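Local coordinates for iron uptake protein A2 (Synechocystis sp., PDB 2VOZ) that binds ferric iron in the periplasm and probably delivers it to an ABC transporter that imports Fe(3+) into the cell, at residues R70-G75 with A97-P102; I82-D87 with Y124-R129; E114-P119 with V261-A266. All coordinates share one frame; numbering follows the deposited sequence. Where two conformers were deposited one is given.

Contact 1. Residues R70-G75 with A97-P102; sequences RIQSEG and AGLFQP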
loop_
_atom_site.group_PDB
_atom_site.type_symbol
_atom_site.label_atom_id
_atom_site.label_comp_id
_atom_site.label_asym_id
_atom_site.label_seq_id
_atom_site.Cartn_x
_atom_site.Cartn_y
_atom_site.Cartn_z
ATOM N N ARG B 70 -14.833 15.100 -14.510
ATOM C CA ARG B 70 -13.741 16.020 -14.185
ATOM C C ARG B 70 -13.314 16.711 -15.462
ATOM O O ARG B 70 -13.119 17.924 -15.458
ATOM C CB ARG B 70 -12.570 15.305 -13.547
ATOM C CG ARG B 70 -11.352 16.190 -13.409
ATOM C CD ARG B 70 -10.259 15.488 -12.644
ATOM N NE ARG B 70 -8.997 16.216 -12.754
ATOM C CZ ARG B 70 -8.008 16.158 -11.874
ATOM N NH1 ARG B 70 -8.118 15.423 -10.769
ATOM N NH2 ARG B 70 -6.911 16.846 -12.100
ATOM N N ILE B 71 -13.104 15.935 -16.522
ATOM C CA ILE B 71 -12.666 16.533 -17.802
ATOM C C ILE B 71 -13.702 17.516 -18.361
ATOM O O ILE B 71 -13.364 18.601 -18.815
ATOM C CB ILE B 71 -12.307 15.433 -18.839
ATOM C CG1 ILE B 71 -11.138 14.570 -18.330
ATOM C CG2 ILE B 71 -11.992 16.065 -20.208
ATOM C CD1 ILE B 71 -11.072 13.195 -19.048
ATOM N N GLN B 72 -14.967 17.115 -18.350
ATOM C CA GLN B 72 -16.055 18.026 -18.723
ATOM C C GLN B 72 -15.954 19.335 -17.946
ATOM O O GLN B 72 -16.033 20.408 -18.555
ATOM C CB GLN B 72 -17.411 17.364 -18.454
ATOM C CG GLN B 72 -17.771 16.300 -19.464
ATOM C CD GLN B 72 -19.075 15.595 -19.088
ATOM O OE1 GLN B 72 -19.139 14.852 -18.111
ATOM N NE2 GLN B 72 -20.110 15.829 -19.867
ATOM N N SER B 73 -15.742 19.261 -16.621
ATOM C CA SER B 73 -15.665 20.453 -15.769
ATOM C C SER B 73 -14.525 21.351 -16.215
ATOM O O SER B 73 -14.656 22.575 -16.237
ATOM C CB SER B 73 -15.421 20.076 -14.302
ATOM O OG SER B 73 -16.595 20.172 -13.520
ATOM N N GLU B 74 -13.403 20.727 -16.552
ATOM C CA GLU B 74 -12.178 21.460 -17.001
ATOM C C GLU B 74 -12.349 22.183 -18.330
ATOM O O GLU B 74 -11.633 23.138 -18.636
ATOM C CB GLU B 74 -10.984 20.496 -17.047
ATOM C CG GLU B 74 -10.588 20.123 -15.635
ATOM C CD GLU B 74 -9.654 18.946 -15.515
ATOM O OE1 GLU B 74 -9.301 18.323 -16.537
ATOM O OE2 GLU B 74 -9.226 18.658 -14.378
ATOM N N GLY B 75 -13.283 21.704 -19.127
ATOM C CA GLY B 75 -13.692 22.402 -20.321
ATOM C C GLY B 75 -12.640 22.454 -21.396
ATOM O O GLY B 75 -11.796 21.532 -21.522
ATOM N N ALA B 97 -19.435 12.599 -24.710
ATOM C CA ALA B 97 -19.129 13.892 -24.086
ATOM C C ALA B 97 -18.165 14.729 -24.968
ATOM O O ALA B 97 -17.774 15.866 -24.623
ATOM C CB ALA B 97 -18.548 13.665 -22.735
ATOM N N GLY B 98 -17.768 14.149 -26.095
ATOM C CA GLY B 98 -16.908 14.848 -27.050
ATOM C C GLY B 98 -15.493 15.038 -26.548
ATOM O O GLY B 98 -14.834 16.032 -26.885
ATOM N N LEU B 99 -14.993 14.056 -25.790
ATOM C CA LEU B 99 -13.726 14.249 -25.078
ATOM C C LEU B 99 -12.484 13.943 -25.907
ATOM O O LEU B 99 -11.397 14.419 -25.568
ATOM C CB LEU B 99 -13.693 13.417 -23.785
ATOM C CG LEU B 99 -14.708 13.886 -22.720
ATOM C CD1 LEU B 99 -14.379 13.254 -21.387
ATOM C CD2 LEU B 99 -14.730 15.412 -22.590
ATOM N N PHE B 100 -12.641 13.100 -26.931
ATOM C CA PHE B 100 -11.506 12.584 -27.712
ATOM C C PHE B 100 -11.308 13.329 -29.022
ATOM O O PHE B 100 -12.269 13.794 -29.653
ATOM C CB PHE B 100 -11.689 11.092 -28.046
ATOM C CG PHE B 100 -11.628 10.176 -26.838
ATOM C CD1 PHE B 100 -12.671 9.296 -26.591
ATOM C CD2 PHE B 100 -10.507 10.157 -26.008
ATOM C CE1 PHE B 100 -12.650 8.417 -25.476
ATOM C CE2 PHE B 100 -10.473 9.293 -24.850
ATOM C CZ PHE B 100 -11.560 8.425 -24.619
ATOM N N GLN B 101 -10.041 13.438 -29.414
ATOM C CA GLN B 101 -9.718 13.793 -30.798
ATOM C C GLN B 101 -9.239 12.560 -31.548
ATOM O O GLN B 101 -8.558 11.703 -30.982
ATOM C CB GLN B 101 -8.647 14.872 -30.878
ATOM C CG GLN B 101 -7.314 14.577 -30.197
ATOM C CD GLN B 101 -6.309 15.688 -30.388
ATOM O OE1 GLN B 101 -5.925 16.013 -31.532
ATOM N NE2 GLN B 101 -5.850 16.259 -29.284
ATOM N N PRO B 102 -9.517 12.519 -32.846
ATOM C CA PRO B 102 -8.977 11.396 -33.619
ATOM C C PRO B 102 -7.475 11.507 -33.819
ATOM O O PRO B 102 -6.920 12.606 -33.962
ATOM C CB PRO B 102 -9.719 11.484 -34.956
ATOM C CG PRO B 102 -10.082 12.968 -35.095
ATOM C CD PRO B 102 -10.318 13.454 -33.662
HETATM O O HOH W 1 -19.306 17.114 -22.724
#

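Contact 2. Residues I82-D87 with Y124-R129; sequences ILFTVD and YGFTQR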
loop_
_atom_site.group_PDB
_atom_site.type_symbol
_atom_site.label_atom_id
_atom_site.label_comp_id
_atom_site.label_asym_id
_atom_site.label_seq_id
_atom_site.Cartn_x
_atom_site.Cartn_y
_atom_site.Cartn_z
ATOM N N ILE B 82 -4.464 12.067 -22.079
ATOM C CA ILE B 82 -5.033 10.766 -22.402
ATOM C C ILE B 82 -6.069 10.422 -21.344
ATOM O O ILE B 82 -5.843 10.643 -20.146
ATOM C CB ILE B 82 -3.958 9.634 -22.311
ATOM C CG1 ILE B 82 -2.770 9.822 -23.262
ATOM C CG2 ILE B 82 -4.608 8.229 -22.497
ATOM C CD1 ILE B 82 -3.041 9.460 -24.653
ATOM N N LEU B 83 -7.198 9.861 -21.781
ATOM C CA LEU B 83 -8.096 9.183 -20.860
ATOM C C LEU B 83 -8.011 7.701 -21.164
ATOM O O LEU B 83 -8.223 7.259 -22.305
ATOM C CB LEU B 83 -9.535 9.658 -21.042
ATOM C CG LEU B 83 -10.630 8.932 -20.270
ATOM C CD1 LEU B 83 -10.445 9.155 -18.738
ATOM C CD2 LEU B 83 -12.007 9.456 -20.739
ATOM N N PHE B 84 -7.681 6.973 -20.127
ATOM C CA PHE B 84 -7.633 5.521 -20.178
ATOM C C PHE B 84 -8.758 5.003 -19.304
ATOM O O PHE B 84 -8.864 5.368 -18.111
ATOM C CB PHE B 84 -6.302 4.987 -19.639
ATOM C CG PHE B 84 -6.172 3.510 -19.840
ATOM C CD1 PHE B 84 -6.900 2.614 -19.035
ATOM C CD2 PHE B 84 -5.432 3.026 -20.893
ATOM C CE1 PHE B 84 -6.839 1.234 -19.290
ATOM C CE2 PHE B 84 -5.360 1.639 -21.164
ATOM C CZ PHE B 84 -6.045 0.758 -20.360
ATOM N N THR B 85 -9.601 4.117 -19.842
ATOM C CA THR B 85 -10.661 3.568 -19.027
ATOM C C THR B 85 -11.017 2.137 -19.447
ATOM O O THR B 85 -10.385 1.563 -20.353
ATOM C CB THR B 85 -11.889 4.530 -18.988
ATOM O OG1 THR B 85 -12.754 4.173 -17.907
ATOM C CG2 THR B 85 -12.639 4.524 -20.268
ATOM N N VAL B 86 -11.962 1.553 -18.731
ATOM C CA VAL B 86 -12.200 0.127 -18.834
ATOM C C VAL B 86 -13.619 0.003 -19.361
ATOM O O VAL B 86 -14.563 0.608 -18.807
ATOM C CB VAL B 86 -12.015 -0.555 -17.469
ATOM C CG1 VAL B 86 -12.424 -2.021 -17.529
ATOM C CG2 VAL B 86 -10.566 -0.374 -16.997
ATOM N N ASP B 87 -13.721 -0.765 -20.447
ATOM C CA ASP B 87 -14.943 -1.177 -21.121
ATOM C C ASP B 87 -15.207 -0.214 -22.244
ATOM O O ASP B 87 -15.182 1.019 -22.036
ATOM C CB ASP B 87 -16.163 -1.273 -20.162
ATOM C CG ASP B 87 -17.282 -2.149 -20.718
ATOM O OD1 ASP B 87 -17.542 -3.226 -20.120
ATOM O OD2 ASP B 87 -17.879 -1.787 -21.782
ATOM N N TYR B 124 -8.503 3.377 -28.565
ATOM C CA TYR B 124 -7.800 2.145 -28.932
ATOM C C TYR B 124 -7.832 1.189 -27.761
ATOM O O TYR B 124 -7.585 1.602 -26.631
ATOM C CB TYR B 124 -6.321 2.470 -29.261
ATOM C CG TYR B 124 -6.260 3.401 -30.429
ATOM C CD1 TYR B 124 -6.421 4.760 -30.258
ATOM C CD2 TYR B 124 -6.109 2.899 -31.725
ATOM C CE1 TYR B 124 -6.410 5.654 -31.389
ATOM C CE2 TYR B 124 -6.114 3.757 -32.852
ATOM C CZ TYR B 124 -6.263 5.119 -32.670
ATOM O OH TYR B 124 -6.272 5.959 -33.754
ATOM N N GLY B 125 -8.169 -0.071 -28.013
ATOM C CA GLY B 125 -8.066 -1.083 -26.930
ATOM C C GLY B 125 -6.617 -1.470 -26.697
ATOM O O GLY B 125 -5.838 -1.617 -27.654
ATOM N N PHE B 126 -6.240 -1.551 -25.414
ATOM C CA PHE B 126 -4.909 -2.005 -25.047
ATOM C C PHE B 126 -4.867 -3.322 -24.283
ATOM O O PHE B 126 -3.814 -3.962 -24.258
ATOM C CB PHE B 126 -4.149 -0.907 -24.317
ATOM C CG PHE B 126 -3.823 0.227 -25.209
ATOM C CD1 PHE B 126 -2.763 0.105 -26.143
ATOM C CD2 PHE B 126 -4.601 1.365 -25.206
ATOM C CE1 PHE B 126 -2.461 1.151 -27.010
ATOM C CE2 PHE B 126 -4.336 2.402 -26.100
ATOM C CZ PHE B 126 -3.258 2.296 -26.989
ATOM N N THR B 127 -5.972 -3.706 -23.641
ATOM C CA THR B 127 -6.101 -5.079 -23.116
ATOM C C THR B 127 -7.483 -5.551 -23.478
ATOM O O THR B 127 -8.346 -4.737 -23.825
ATOM C CB THR B 127 -5.950 -5.124 -21.566
ATOM O OG1 THR B 127 -7.065 -4.452 -20.988
ATOM C CG2 THR B 127 -4.641 -4.471 -21.150
ATOM N N GLN B 128 -7.720 -6.851 -23.372
ATOM C CA GLN B 128 -9.046 -7.370 -23.586
ATOM C C GLN B 128 -9.402 -8.412 -22.531
ATOM O O GLN B 128 -8.524 -9.005 -21.897
ATOM C CB GLN B 128 -9.216 -7.896 -25.015
ATOM C CG GLN B 128 -8.377 -9.034 -25.348
ATOM C CD GLN B 128 -8.459 -9.447 -26.834
ATOM O OE1 GLN B 128 -9.537 -9.539 -27.424
ATOM N NE2 GLN B 128 -7.309 -9.704 -27.423
ATOM N N ARG B 129 -10.698 -8.515 -22.250
ATOM C CA ARG B 129 -11.230 -9.487 -21.304
ATOM C C ARG B 129 -12.373 -10.174 -22.038
ATOM O O ARG B 129 -12.882 -9.644 -23.037
ATOM C CB ARG B 129 -11.781 -8.805 -20.017
ATOM C CG ARG B 129 -12.877 -7.723 -20.245
ATOM C CD ARG B 129 -12.344 -6.270 -20.454
ATOM N NE ARG B 129 -11.514 -5.848 -19.329
ATOM C CZ ARG B 129 -12.008 -5.441 -18.142
ATOM N NH1 ARG B 129 -13.322 -5.361 -17.959
ATOM N NH2 ARG B 129 -11.192 -5.147 -17.143
HETATM O O HOH W 2 -15.490 -5.088 -19.891
#

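Contact 3. Residues E114-P119 with V261-A266; sequences ENLRHP and VNVSGA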
loop_
_atom_site.group_PDB
_atom_site.type_symbol
_atom_site.label_atom_id
_atom_site.label_comp_id
_atom_site.label_asym_id
_atom_site.label_seq_id
_atom_site.Cartn_x
_atom_site.Cartn_y
_atom_site.Cartn_z
ATOM N N GLU B 114 -7.970 -4.287 -35.904
ATOM C CA GLU B 114 -8.990 -3.333 -36.319
ATOM C C GLU B 114 -10.262 -3.364 -35.448
ATOM O O GLU B 114 -10.844 -2.332 -35.173
ATOM C CB GLU B 114 -9.346 -3.585 -37.800
ATOM C CG GLU B 114 -10.269 -2.537 -38.410
ATOM N N ASN B 115 -10.686 -4.546 -35.012
ATOM C CA ASN B 115 -11.956 -4.634 -34.259
ATOM C C ASN B 115 -11.841 -4.240 -32.791
ATOM O O ASN B 115 -12.857 -4.110 -32.091
ATOM C CB ASN B 115 -12.603 -6.016 -34.397
ATOM C CG ASN B 115 -11.933 -7.061 -33.569
ATOM O OD1 ASN B 115 -10.767 -7.361 -33.750
ATOM N ND2 ASN B 115 -12.679 -7.618 -32.621
ATOM N N LEU B 116 -10.614 -4.007 -32.342
ATOM C CA LEU B 116 -10.383 -3.615 -30.949
ATOM C C LEU B 116 -10.039 -2.134 -30.830
ATOM O O LEU B 116 -9.515 -1.681 -29.813
ATOM C CB LEU B 116 -9.262 -4.471 -30.368
ATOM C CG LEU B 116 -9.571 -5.978 -30.414
ATOM C CD1 LEU B 116 -8.408 -6.695 -29.831
ATOM C CD2 LEU B 116 -10.868 -6.339 -29.682
ATOM N N ARG B 117 -10.364 -1.373 -31.875
ATOM C CA ARG B 117 -10.173 0.078 -31.846
ATOM C C ARG B 117 -11.285 0.783 -32.564
ATOM O O ARG B 117 -11.997 0.181 -33.367
ATOM C CB ARG B 117 -8.825 0.499 -32.443
ATOM C CG ARG B 117 -8.473 -0.143 -33.797
ATOM C CD ARG B 117 -7.067 0.298 -34.206
ATOM N NE ARG B 117 -6.478 -0.521 -35.290
ATOM C CZ ARG B 117 -6.756 -0.358 -36.578
ATOM N NH1 ARG B 117 -7.624 0.571 -36.954
ATOM N NH2 ARG B 117 -6.189 -1.131 -37.492
ATOM N N HIS B 118 -11.463 2.063 -32.251
ATOM C CA HIS B 118 -12.567 2.807 -32.824
ATOM C C HIS B 118 -12.334 3.048 -34.320
ATOM O O HIS B 118 -11.225 3.400 -34.719
ATOM C CB HIS B 118 -12.726 4.119 -32.052
ATOM C CG HIS B 118 -13.944 4.874 -32.436
ATOM N ND1 HIS B 118 -15.119 4.832 -31.713
ATOM C CD2 HIS B 118 -14.193 5.634 -33.526
ATOM C CE1 HIS B 118 -16.030 5.567 -32.327
ATOM N NE2 HIS B 118 -15.495 6.061 -33.428
ATOM N N PRO B 119 -13.385 2.867 -35.144
ATOM C CA PRO B 119 -13.235 3.010 -36.583
ATOM C C PRO B 119 -12.738 4.390 -37.022
ATOM O O PRO B 119 -12.197 4.510 -38.125
ATOM C CB PRO B 119 -14.671 2.768 -37.099
ATOM C CG PRO B 119 -15.305 1.913 -36.068
ATOM C CD PRO B 119 -14.769 2.494 -34.784
ATOM N N VAL B 261 -15.924 -10.302 -26.372
ATOM C CA VAL B 261 -14.755 -9.661 -25.756
ATOM C C VAL B 261 -15.033 -8.164 -25.560
ATOM O O VAL B 261 -15.940 -7.575 -26.206
ATOM C CB VAL B 261 -13.466 -9.897 -26.545
ATOM C CG1 VAL B 261 -13.083 -11.394 -26.504
ATOM C CG2 VAL B 261 -13.616 -9.356 -27.986
ATOM N N ASN B 262 -14.314 -7.565 -24.623
ATOM C CA ASN B 262 -14.406 -6.145 -24.396
ATOM C C ASN B 262 -12.990 -5.684 -24.061
ATOM O O ASN B 262 -12.113 -6.516 -23.849
ATOM C CB ASN B 262 -15.375 -5.875 -23.235
ATOM C CG ASN B 262 -15.990 -4.507 -23.310
ATOM O OD1 ASN B 262 -15.374 -3.556 -23.819
ATOM N ND2 ASN B 262 -17.212 -4.383 -22.775
ATOM N N VAL B 263 -12.779 -4.376 -24.054
ATOM C CA VAL B 263 -11.432 -3.844 -23.903
ATOM C C VAL B 263 -11.298 -2.870 -22.769
ATOM O O VAL B 263 -12.287 -2.277 -22.325
ATOM C CB VAL B 263 -10.935 -3.139 -25.224
ATOM C CG1 VAL B 263 -10.881 -4.116 -26.389
ATOM C CG2 VAL B 263 -11.859 -1.938 -25.598
ATOM N N SER B 264 -10.060 -2.697 -22.303
ATOM C CA SER B 264 -9.703 -1.445 -21.632
ATOM C C SER B 264 -8.840 -0.683 -22.626
ATOM O O SER B 264 -8.075 -1.286 -23.441
ATOM C CB SER B 264 -8.923 -1.662 -20.331
ATOM O OG SER B 264 -7.627 -2.086 -20.602
ATOM N N GLY B 265 -8.950 0.629 -22.604
ATOM C CA GLY B 265 -8.344 1.329 -23.724
ATOM C C GLY B 265 -8.283 2.826 -23.497
ATOM O O GLY B 265 -8.706 3.313 -22.464
ATOM N N ALA B 266 -7.794 3.551 -24.484
ATOM C CA ALA B 266 -7.533 4.985 -24.262
ATOM C C ALA B 266 -7.568 5.742 -25.573
ATOM O O ALA B 266 -7.417 5.147 -26.649
ATOM C CB ALA B 266 -6.177 5.149 -23.623
#

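Contact 1. Residues R70-G75 with A97-P102
Ile71 lays its CG2 methyl against both delta carbons of Leu99, 3.7 Å from Leu99 CD2, and the two branched side chains pass each other at a slant. A chi1 of -62° places CG1 beside the backbone N and leaves CG2 anti to it, turned to the leucine, while Ile71 CD1 lies alongside Leu99 CD1 at 4.1 Å. Next along the helix, Gln72 has an extended chain beyond CG that carries the amide to Ala97, with Gln72 NE2 3.9 Å from Ala97 CB. The amide also reaches the loop backbone through a water, which accepts from Gln72 NE2 at 3.2 Å and donates to Ala97 O at 2.7 Å. The contact thus has an apolar centre and a hydrated margin, and no direct hydrogen bond crosses it. On another side of the helix, Arg70 NE bonds to Glu74 OE2, and Arg70 NH1 pairs with Asp235 of the second subunit. Leu269 packs on both Ile71 and Leu99. Helix 64-74, the crossover between strands 56-61 and 82-86, here packs on the loop that leaves helix 88-96 through a Schellman motif at Gly98, as in the alpha/beta fold of periplasmic binding proteins.

Contact 2. Residues I82-D87 with Y124-R129
Val86 presses a methyl onto the guanidinium of Arg129: CG1 sits 3.1 Å above one face of the group, displaced toward its rim, and is 3.4 Å from Arg129 NH2. The valine has CG1 anti to its backbone N (chi1 173°), which sends this methyl, rather than CG2, to the arginine. Arg129 begins with CG wedged between its backbone N and carbonyl carbon (chi1 56°) and then bends at both chi2 and chi3. The folded chain brings its flat end across the intervening strand to Val86, where the two side chains meet nearly at right angles. Its polar end is held mainly outside the pair, by a salt bridge from NH2 to Glu300. Arg129 NH1, in turn, donates at 2.9 Å to a water that gives a hydrogen to Asp87 OD1 at 2.8 Å, so the two opposite charges, 5.2 Å apart between Arg129 NH1 and Asp87 OD1, are joined only indirectly. Asp87 OD2, the other carboxylate oxygen, caps the following helix at Gly89 N.

Farther back along the strands, Phe84 and Phe126 touch lightly, Phe84 CE2 lying 4.1 Å from Phe126 CD2. Phe84 swings its ring anti to its backbone N, while Phe126 holds its ring beside the N, and the two meet aslant. Phe294 packs its ring nearly perpendicular to Phe84.

The strands point the same way within 10° but share no hydrogen bond, since strand 261-268 runs antiparallel between them; opposite Ser264, Phe126 and Thr127 form a classic beta bulge. Side chains meeting over an intervening antiparallel strand belong to the mixed sheet of a type 2 periplasmic binding protein, here beside the iron site, where Arg129 lies close to the iron ligands Tyr169 and Tyr225.

Contact 3. Residues E114-P119 with V261-A266
Leu116 reaches strand 261-268 with a single methyl: CD2 lies 4.0 Å from Val263 CG1 and, less closely, 4.4 Å from Val261 CG2. The leucine sets CG beside its backbone N, anti to the carbonyl carbon; chi2 of 180° sends CD1 on in extended fashion, and CD2, the other branch, is the one turned to the valines. Val263 offers CG1, itself beside the backbone N, and crosses the leucine at a slant; Val261, two residues earlier, is on the same face of the strand and supplies CG2. All three side chains are buried. The backbones stay well apart, with Leu116 CA 7.1 Å from Val263 CA, and the gap between them is bridged by these methyl groups. Of the 124 Å² buried between the segments, Leu116 contributes 53 Å² and Val263 another 41 Å², leaving Val261 a smaller share. Gln128 of the adjacent strand packs against both Leu116 and Val261, while Val303 and Val326 press on the leucine from other loops.

The next shell fixes the two backbones. Asn262, whose side chain leaves the opposite face of the strand, turns OD1 back to accept Val263 N at 2.7 Å, in the carbonyl plane and on a lone pair (C=O...N 106°), with the N-H itself moderately bent at 143°. The same oxygen accepts from Ala88 N, so two N-H groups grip it near the start of helix 88-96. On the loop side, Leu116 has a backbone hydrogen bond with Gly125 and Asn115 has one with Val326, tying the short 3-10 turn to its surroundings.

With no hydrogen bond or salt bridge between the segments, the contact itself is dispersion and burial of hydrocarbon. Its register is probably set by the backbone bonds behind it, since methyl contacts are not directional.

The segments of contact 2 alternate with those of contacts 1 and 3 along the chain, whereas contact 1 closes before contact 3 opens. Contacts 2 and 3 have centres about 7 Å apart and share one mixed sheet, in which strand 261-268 is hydrogen-bonded to both 82-86 and 124-136; the Phe126 N and Ser264 O bond joins them directly. Contact 1 lies farther out, its centre about 17 Å from that of contact 2 and 19 Å from that of contact 3, and meets the sheet where Ile71 and Phe100 pack on Leu83. Strand 261-268, between 82-86 and 124-136, thus joins distant parts of the chain in one sheet beside the iron-binding tyrosines.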